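Local coordinates for endoglucanase (Komagataeibacter sucrofermentans, PDB 6VC5), which probably hydrolyses internal beta-1,4-glucosidic linkages in cellulose and related beta-glucans, at residues 67-72 against 117-122; 86-91 against 139-144. All coordinates share one frame; numbering follows the deposited sequence.

Interaction 1: residues 67-72 against 117-122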
ATOM      1  N   ASP A  67     -15.686 -17.720  -1.832  1.00 20.15           N
ATOM      2  CA  ASP A  67     -15.839 -18.253  -0.484  1.00 22.29           C
ATOM      3  C   ASP A  67     -15.395 -17.287   0.608  1.00 18.80           C
ATOM      4  O   ASP A  67     -15.603 -17.578   1.794  1.00 20.84           O
ATOM      5  CB  ASP A  67     -15.037 -19.553  -0.353  1.00 24.69           C
ATOM      6  CG  ASP A  67     -15.737 -20.741  -0.996  1.00 29.48           C
ATOM      7  OD1 ASP A  67     -15.631 -21.861  -0.451  1.00 31.07           O
ATOM      8  OD2 ASP A  67     -16.394 -20.554  -2.043  1.00 31.67           O
ATOM      9  N   ASP A  68     -14.764 -16.174   0.250  1.00 15.52           N
ATOM     10  CA  ASP A  68     -14.449 -15.121   1.210  1.00 14.52           C
ATOM     11  C   ASP A  68     -14.451 -13.793   0.458  1.00 12.27           C
ATOM     12  O   ASP A  68     -14.661 -13.746  -0.758  1.00 12.45           O
ATOM     13  CB  ASP A  68     -13.146 -15.391   1.985  1.00 16.13           C
ATOM     14  CG  ASP A  68     -11.934 -15.564   1.081  1.00 16.73           C
ATOM     15  OD1 ASP A  68     -11.583 -14.628   0.337  1.00 17.84           O
ATOM     16  OD2 ASP A  68     -11.311 -16.647   1.134  1.00 19.69           O
ATOM     17  N   ALA A  69     -14.218 -12.702   1.187  1.00  9.13           N
ATOM     18  CA  ALA A  69     -14.322 -11.374   0.596  1.00  8.18           C
ATOM     19  C   ALA A  69     -12.986 -10.822   0.106  1.00  8.81           C
ATOM     20  O   ALA A  69     -12.942  -9.687  -0.373  1.00 10.19           O
ATOM     21  CB  ALA A  69     -14.962 -10.393   1.591  1.00 11.14           C
ATOM     22  N   LEU A  70     -11.907 -11.596   0.193  1.00  7.95           N
ATOM     23  CA  LEU A  70     -10.621 -11.137  -0.316  1.00  7.73           C
ATOM     24  C   LEU A  70     -10.590 -11.258  -1.841  1.00  6.74           C
ATOM     25  O   LEU A  70     -11.525 -11.769  -2.465  1.00  7.71           O
ATOM     26  CB  LEU A  70      -9.489 -11.898   0.363  1.00  9.02           C
ATOM     27  CG  LEU A  70      -9.536 -11.917   1.896  1.00 10.86           C
ATOM     28  CD1 LEU A  70      -8.326 -12.657   2.440  1.00 13.28           C
ATOM     29  CD2 LEU A  70      -9.567 -10.495   2.426  1.00 11.21           C
ATOM     30  N   PHE A  71      -9.483 -10.818  -2.446  1.00  6.89           N
ATOM     31  CA  PHE A  71      -9.394 -10.649  -3.894  1.00  4.91           C
ATOM     32  C   PHE A  71      -8.217 -11.424  -4.453  1.00  5.59           C
ATOM     33  O   PHE A  71      -7.103 -11.344  -3.927  1.00  7.89           O
ATOM     34  CB  PHE A  71      -9.238  -9.163  -4.262  1.00  6.48           C
ATOM     35  CG  PHE A  71     -10.422  -8.349  -3.885  1.00  7.12           C
ATOM     36  CD1 PHE A  71     -11.414  -8.089  -4.811  1.00  6.00           C
ATOM     37  CD2 PHE A  71     -10.555  -7.867  -2.587  1.00  7.30           C
ATOM     38  CE1 PHE A  71     -12.537  -7.369  -4.462  1.00  7.30           C
ATOM     39  CE2 PHE A  71     -11.660  -7.137  -2.230  1.00  8.02           C
ATOM     40  CZ  PHE A  71     -12.658  -6.891  -3.163  1.00  7.76           C
ATOM     41  N   SER A  72      -8.454 -12.151  -5.536  1.00  6.54           N
ATOM     42  CA  SER A  72      -7.332 -12.693  -6.287  1.00  6.74           C
ATOM     43  C   SER A  72      -6.465 -11.540  -6.778  1.00  6.94           C
ATOM     44  O   SER A  72      -6.971 -10.489  -7.168  1.00  7.74           O
ATOM     45  CB  SER A  72      -7.858 -13.491  -7.468  1.00  8.37           C
ATOM     46  OG  SER A  72      -8.615 -14.609  -7.026  1.00  9.42           O
ATOM     47  N   MET A 117     -16.790  -3.601   5.244  1.00  8.37           N
ATOM     48  CA  MET A 117     -16.775  -4.384   6.479  1.00  9.22           C
ATOM     49  C   MET A 117     -16.598  -5.874   6.203  1.00  8.25           C
ATOM     50  O   MET A 117     -15.911  -6.568   6.968  1.00  9.49           O
ATOM     51  CB  MET A 117     -18.040  -4.102   7.286  1.00 12.75           C
ATOM     52  CG  MET A 117     -18.055  -2.686   7.825  1.00 13.87           C
ATOM     53  SD  MET A 117     -19.360  -2.297   9.010  1.00 14.64           S
ATOM     54  CE  MET A 117     -20.775  -2.541   7.988  1.00 15.67           C
ATOM     55  N   ASN A 118     -17.172  -6.376   5.109  1.00  7.68           N
ATOM     56  CA  ASN A 118     -16.953  -7.776   4.740  1.00  9.41           C
ATOM     57  C   ASN A 118     -15.481  -8.052   4.442  1.00  9.31           C
ATOM     58  O   ASN A 118     -14.935  -9.067   4.889  1.00  9.17           O
ATOM     59  CB  ASN A 118     -17.813  -8.153   3.538  1.00 11.26           C
ATOM     60  CG  ASN A 118     -19.284  -8.259   3.892  1.00 15.01           C
ATOM     61  OD1 ASN A 118     -19.642  -8.373   5.064  1.00 17.43           O
ATOM     62  ND2 ASN A 118     -20.142  -8.208   2.882  1.00 17.49           N
ATOM     63  N   ILE A 119     -14.822  -7.156   3.696  1.00  7.55           N
ATOM     64  CA  ILE A 119     -13.395  -7.329   3.416  1.00  6.56           C
ATOM     65  C   ILE A 119     -12.587  -7.267   4.705  1.00  6.92           C
ATOM     66  O   ILE A 119     -11.705  -8.103   4.949  1.00  8.05           O
ATOM     67  CB  ILE A 119     -12.907  -6.277   2.404  1.00  5.85           C
ATOM     68  CG1 ILE A 119     -13.665  -6.413   1.081  1.00  6.45           C
ATOM     69  CG2 ILE A 119     -11.400  -6.408   2.176  1.00  7.16           C
ATOM     70  CD1 ILE A 119     -13.583  -5.168   0.200  1.00  8.77           C
ATOM     71  N   TYR A 120     -12.834  -6.239   5.524  1.00  7.00           N
ATOM     72  CA  TYR A 120     -12.049  -6.081   6.748  1.00  7.64           C
ATOM     73  C   TYR A 120     -12.209  -7.294   7.648  1.00  7.89           C
ATOM     74  O   TYR A 120     -11.233  -7.767   8.246  1.00  8.74           O
ATOM     75  CB  TYR A 120     -12.480  -4.820   7.500  1.00  8.18           C
ATOM     76  CG  TYR A 120     -11.962  -3.515   6.930  1.00  7.76           C
ATOM     77  CD1 TYR A 120     -10.619  -3.341   6.614  1.00  8.49           C
ATOM     78  CD2 TYR A 120     -12.820  -2.433   6.762  1.00  7.72           C
ATOM     79  CE1 TYR A 120     -10.143  -2.130   6.111  1.00  7.81           C
ATOM     80  CE2 TYR A 120     -12.363  -1.218   6.267  1.00  8.20           C
ATOM     81  CZ  TYR A 120     -11.031  -1.067   5.946  1.00  8.34           C
ATOM     82  OH  TYR A 120     -10.575   0.135   5.457  1.00  9.25           O
ATOM     83  N   GLY A 121     -13.437  -7.810   7.752  1.00  7.70           N
ATOM     84  CA  GLY A 121     -13.673  -8.993   8.561  1.00  8.84           C
ATOM     85  C   GLY A 121     -12.831 -10.176   8.119  1.00  9.66           C
ATOM     86  O   GLY A 121     -12.283 -10.907   8.950  1.00 12.02           O
ATOM     87  N   ASP A 122     -12.711 -10.379   6.808  1.00  9.21           N
ATOM     88  CA  ASP A 122     -11.915 -11.498   6.315  1.00 10.28           C
ATOM     89  C   ASP A 122     -10.406 -11.249   6.390  1.00  9.59           C
ATOM     90  O   ASP A 122      -9.646 -12.204   6.578  1.00 10.67           O
ATOM     91  CB  ASP A 122     -12.377 -11.890   4.911  1.00 12.58           C
ATOM     92  CG  ASP A 122     -13.554 -12.859   4.948  1.00 17.32           C
ATOM     93  OD1 ASP A 122     -13.742 -13.519   6.000  1.00 20.49           O
ATOM     94  OD2 ASP A 122     -14.289 -12.966   3.945  1.00 18.65           O
TER
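A first torsion of -61° sets CG1 of Ile119 anti to its own carbonyl carbon, and chi2 of 161° extends CD1 to the ring of Phe71, whose CG stands anti to its carbonyl carbon in the same way. Ile119 CD1 meets that ring at the edge and in its plane, 3.7 Å from Phe71 CE2, with the two side chains crossing at about a right angle. Beside this apolar pair, Ala69 CB rests 3.6 Å from the carbonyl oxygen of Asn118. The helix concerned, 110-126, belongs to the (alpha/alpha)6 barrel of family 8, and the contact fastens to it the loop between helix 49-62 and strand 74-76. Asp122 OD2 accepts from Ala69 N at 2.8 Å (N-H...O 155°), the donor arriving on the anti side and somewhat out of the carboxylate plane. An alanine in place of Asp122 would probably leave the amide of Ala69 without this acceptor, although CB would still lie 4.0 Å from Leu70 CD2. Asp68 shapes the loop through an Asx turn, its OD1 accepting from Leu70 N at 3.1 Å and also hydrogen-bonding His65 ND1.

Interaction 2: residues 86-91 against 139-144; sequences KNNATD and PGAVGF
Asn87 and Val142 face each other through complementary polar atoms. In Asn87, chi1 of -160° puts CG anti to the backbone N; the amide beyond it meets the 139-144 loop. There OD1 accepts from Val142 N at 3.0 Å, the donor lying above the carbonyl plane, and ND2 returns a weak bond of 3.0 Å to Val142 O. One side-chain amide thus addresses both polar backbone atoms of a single residue. The neighbouring Asn88 adds a further bond from a side-chain amide to the backbone, its OD1 accepting from Ala141 N at 3.0 Å, while its ND2 hydrogen-bonds Asp93 OD2 of helix 90-106. Between backbones, Thr90 N donates to Pro139 O at 3.0 Å in a nearly straight bond (N-H...O 165°); Thr90 OG1 binds Leu138 O. Two CA-H...O contacts lie alongside: Ala89 CA is 3.5 Å from Pro139 O, and Gly140 CA 3.5 Å from Asn88 O. A CB on Gly140 would stand only 2.6 Å from that same oxygen, so the close approach depends on glycine. Within the 139-144 loop itself, Pro139 CB sits 4.0 Å above the Phe144 ring, over its centre. Ala89, at the N-cap position, has no side-chain acceptor, and Pro139 O receives the N-H of Thr90 where helix 90-106 begins, a junction of loop and helix start in the (alpha/alpha)6 barrel of family 8.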
ATOM      1  N   LYS A  86      -5.410 -17.839  -7.294  1.00  9.69           N
ATOM      2  CA  LYS A  86      -6.352 -17.261  -6.342  1.00  9.93           C
ATOM      3  C   LYS A  86      -5.675 -16.591  -5.154  1.00 10.02           C
ATOM      4  O   LYS A  86      -6.377 -16.049  -4.291  1.00 11.98           O
ATOM      5  CB  LYS A  86      -7.338 -18.323  -5.843  1.00 11.46           C
ATOM      6  CG  LYS A  86      -8.112 -19.035  -6.955  1.00 14.23           C
ATOM      7  CD  LYS A  86      -8.880 -18.066  -7.839  1.00 14.86           C
ATOM      8  CE  LYS A  86      -9.761 -18.830  -8.821  1.00 17.96           C
ATOM      9  NZ  LYS A  86     -10.421 -17.935  -9.815  1.00 19.06           N
ATOM     10  N   ASN A  87      -4.344 -16.609  -5.079  1.00  8.76           N
ATOM     11  CA  ASN A  87      -3.654 -15.945  -3.979  1.00  7.59           C
ATOM     12  C   ASN A  87      -4.026 -14.462  -3.944  1.00  7.74           C
ATOM     13  O   ASN A  87      -4.222 -13.825  -4.984  1.00  8.83           O
ATOM     14  CB  ASN A  87      -2.141 -16.112  -4.152  1.00  9.79           C
ATOM     15  CG  ASN A  87      -1.373 -15.901  -2.865  1.00 11.28           C
ATOM     16  OD1 ASN A  87      -1.937 -15.964  -1.777  1.00 13.85           O
ATOM     17  ND2 ASN A  87      -0.070 -15.672  -2.982  1.00 14.44           N
ATOM     18  N   ASN A  88      -4.131 -13.913  -2.741  1.00  8.07           N
ATOM     19  CA  ASN A  88      -4.454 -12.510  -2.547  1.00  7.20           C
ATOM     20  C   ASN A  88      -3.200 -11.723  -2.188  1.00  9.06           C
ATOM     21  O   ASN A  88      -2.143 -12.285  -1.868  1.00 10.70           O
ATOM     22  CB  ASN A  88      -5.489 -12.365  -1.431  1.00  8.25           C
ATOM     23  CG  ASN A  88      -4.915 -12.733  -0.087  1.00 11.00           C
ATOM     24  OD1 ASN A  88      -4.491 -13.877   0.123  1.00 10.94           O
ATOM     25  ND2 ASN A  88      -4.868 -11.757   0.828  1.00 10.54           N
ATOM     26  N   ALA A  89      -3.324 -10.403  -2.273  1.00  8.56           N
ATOM     27  CA  ALA A  89      -2.312  -9.473  -1.787  1.00  9.05           C
ATOM     28  C   ALA A  89      -3.004  -8.563  -0.786  1.00  9.55           C
ATOM     29  O   ALA A  89      -3.920  -7.814  -1.147  1.00  9.51           O
ATOM     30  CB  ALA A  89      -1.687  -8.655  -2.922  1.00 10.25           C
ATOM     31  N   THR A  90      -2.562  -8.622   0.468  1.00  7.58           N
ATOM     32  CA  THR A  90      -3.297  -7.954   1.532  1.00  7.47           C
ATOM     33  C   THR A  90      -3.353  -6.439   1.343  1.00  8.12           C
ATOM     34  O   THR A  90      -4.329  -5.804   1.762  1.00  8.61           O
ATOM     35  CB  THR A  90      -2.669  -8.357   2.863  1.00  9.50           C
ATOM     36  OG1 THR A  90      -2.786  -9.779   3.010  1.00 12.78           O
ATOM     37  CG2 THR A  90      -3.383  -7.697   4.040  1.00 12.65           C
ATOM     38  N   ASP A  91      -2.348  -5.835   0.700  1.00  8.36           N
ATOM     39  CA  ASP A  91      -2.430  -4.395   0.483  1.00  9.99           C
ATOM     40  C   ASP A  91      -3.540  -4.047  -0.501  1.00 10.95           C
ATOM     41  O   ASP A  91      -4.243  -3.052  -0.311  1.00 11.34           O
ATOM     42  CB  ASP A  91      -1.068  -3.795   0.110  1.00 13.55           C
ATOM     43  CG  ASP A  91      -0.561  -4.220  -1.257  1.00 16.29           C
ATOM     44  OD1 ASP A  91      -0.872  -5.338  -1.720  1.00 15.17           O
ATOM     45  OD2 ASP A  91       0.209  -3.423  -1.847  1.00 19.14           O
ATOM     46  N   PRO A 139       1.050 -11.031   4.253  1.00  5.96           N
ATOM     47  CA  PRO A 139       0.917 -10.376   2.939  1.00  8.32           C
ATOM     48  C   PRO A 139       0.021 -11.113   1.967  1.00  7.98           C
ATOM     49  O   PRO A 139      -0.348 -10.529   0.940  1.00  8.60           O
ATOM     50  CB  PRO A 139       2.357 -10.346   2.390  1.00  9.88           C
ATOM     51  CG  PRO A 139       3.231 -10.885   3.457  1.00  9.96           C
ATOM     52  CD  PRO A 139       2.405 -11.563   4.487  1.00  7.01           C
ATOM     53  N   GLY A 140      -0.318 -12.366   2.243  1.00  7.93           N
ATOM     54  CA  GLY A 140      -1.138 -13.166   1.342  1.00  7.44           C
ATOM     55  C   GLY A 140      -1.289 -14.565   1.912  1.00  8.88           C
ATOM     56  O   GLY A 140      -0.601 -14.961   2.858  1.00  9.89           O
ATOM     57  N   ALA A 141      -2.184 -15.332   1.290  1.00  9.43           N
ATOM     58  CA  ALA A 141      -2.510 -16.656   1.810  1.00 10.11           C
ATOM     59  C   ALA A 141      -1.452 -17.711   1.513  1.00 11.03           C
ATOM     60  O   ALA A 141      -1.307 -18.665   2.290  1.00 13.25           O
ATOM     61  CB  ALA A 141      -3.851 -17.133   1.247  1.00 11.97           C
ATOM     62  N   VAL A 142      -0.721 -17.588   0.409  1.00 11.28           N
ATOM     63  CA  VAL A 142       0.189 -18.639  -0.032  1.00 11.33           C
ATOM     64  C   VAL A 142       1.574 -18.046  -0.254  1.00 10.80           C
ATOM     65  O   VAL A 142       1.707 -16.999  -0.903  1.00 12.57           O
ATOM     66  CB  VAL A 142      -0.328 -19.316  -1.318  1.00 13.62           C
ATOM     67  CG1 VAL A 142       0.697 -20.299  -1.871  1.00 14.90           C
ATOM     68  CG2 VAL A 142      -1.645 -20.021  -1.048  1.00 15.73           C
ATOM     69  N   GLY A 143       2.592 -18.710   0.289  1.00 10.66           N
ATOM     70  CA  GLY A 143       3.978 -18.395  -0.010  1.00 12.29           C
ATOM     71  C   GLY A 143       4.693 -17.521   1.000  1.00 10.23           C
ATOM     72  O   GLY A 143       5.848 -17.150   0.759  1.00 13.21           O
ATOM     73  N   PHE A 144       4.061 -17.203   2.131  1.00  9.37           N
ATOM     74  CA  PHE A 144       4.648 -16.312   3.129  1.00  9.02           C
ATOM     75  C   PHE A 144       4.730 -16.908   4.524  1.00 13.53           C
ATOM     76  O   PHE A 144       5.348 -16.299   5.400  1.00 15.09           O
ATOM     77  CB  PHE A 144       3.860 -14.999   3.200  1.00  8.13           C
ATOM     78  CG  PHE A 144       3.732 -14.320   1.878  1.00  7.66           C
ATOM     79  CD1 PHE A 144       4.813 -13.647   1.337  1.00  8.07           C
ATOM     80  CD2 PHE A 144       2.546 -14.369   1.165  1.00  9.51           C
ATOM     81  CE1 PHE A 144       4.715 -13.006   0.112  1.00  8.32           C
ATOM     82  CE2 PHE A 144       2.437 -13.733  -0.058  1.00  9.29           C
ATOM     83  CZ  PHE A 144       3.529 -13.052  -0.582  1.00  7.72           C
TER

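How the interactions relate
From the N terminus, the chain leaves helix 49-62 and passes through 67-72, then strand 74-76, then segment 86-91, which runs into the start of helix 90-106; it next reaches 117-122 on helix 110-126 and finally 139-144. Interaction 1 closes a loop of 44 intervening residues, and interaction 2 one of 47. Their segments alternate along the sequence, so the two closures cross and neither nests in the other. Their centres are 12 Å apart; among their touching points, Phe71 O lies 3.1 Å from Asn88 CB. Asp93, the partner of Asn88, also takes the N-H of Phe71 through OD1. The start of helix 90-106 lies between the 67-72 loop, packed on helix 110-126, and the loop joining strands 134-137 and 149-152.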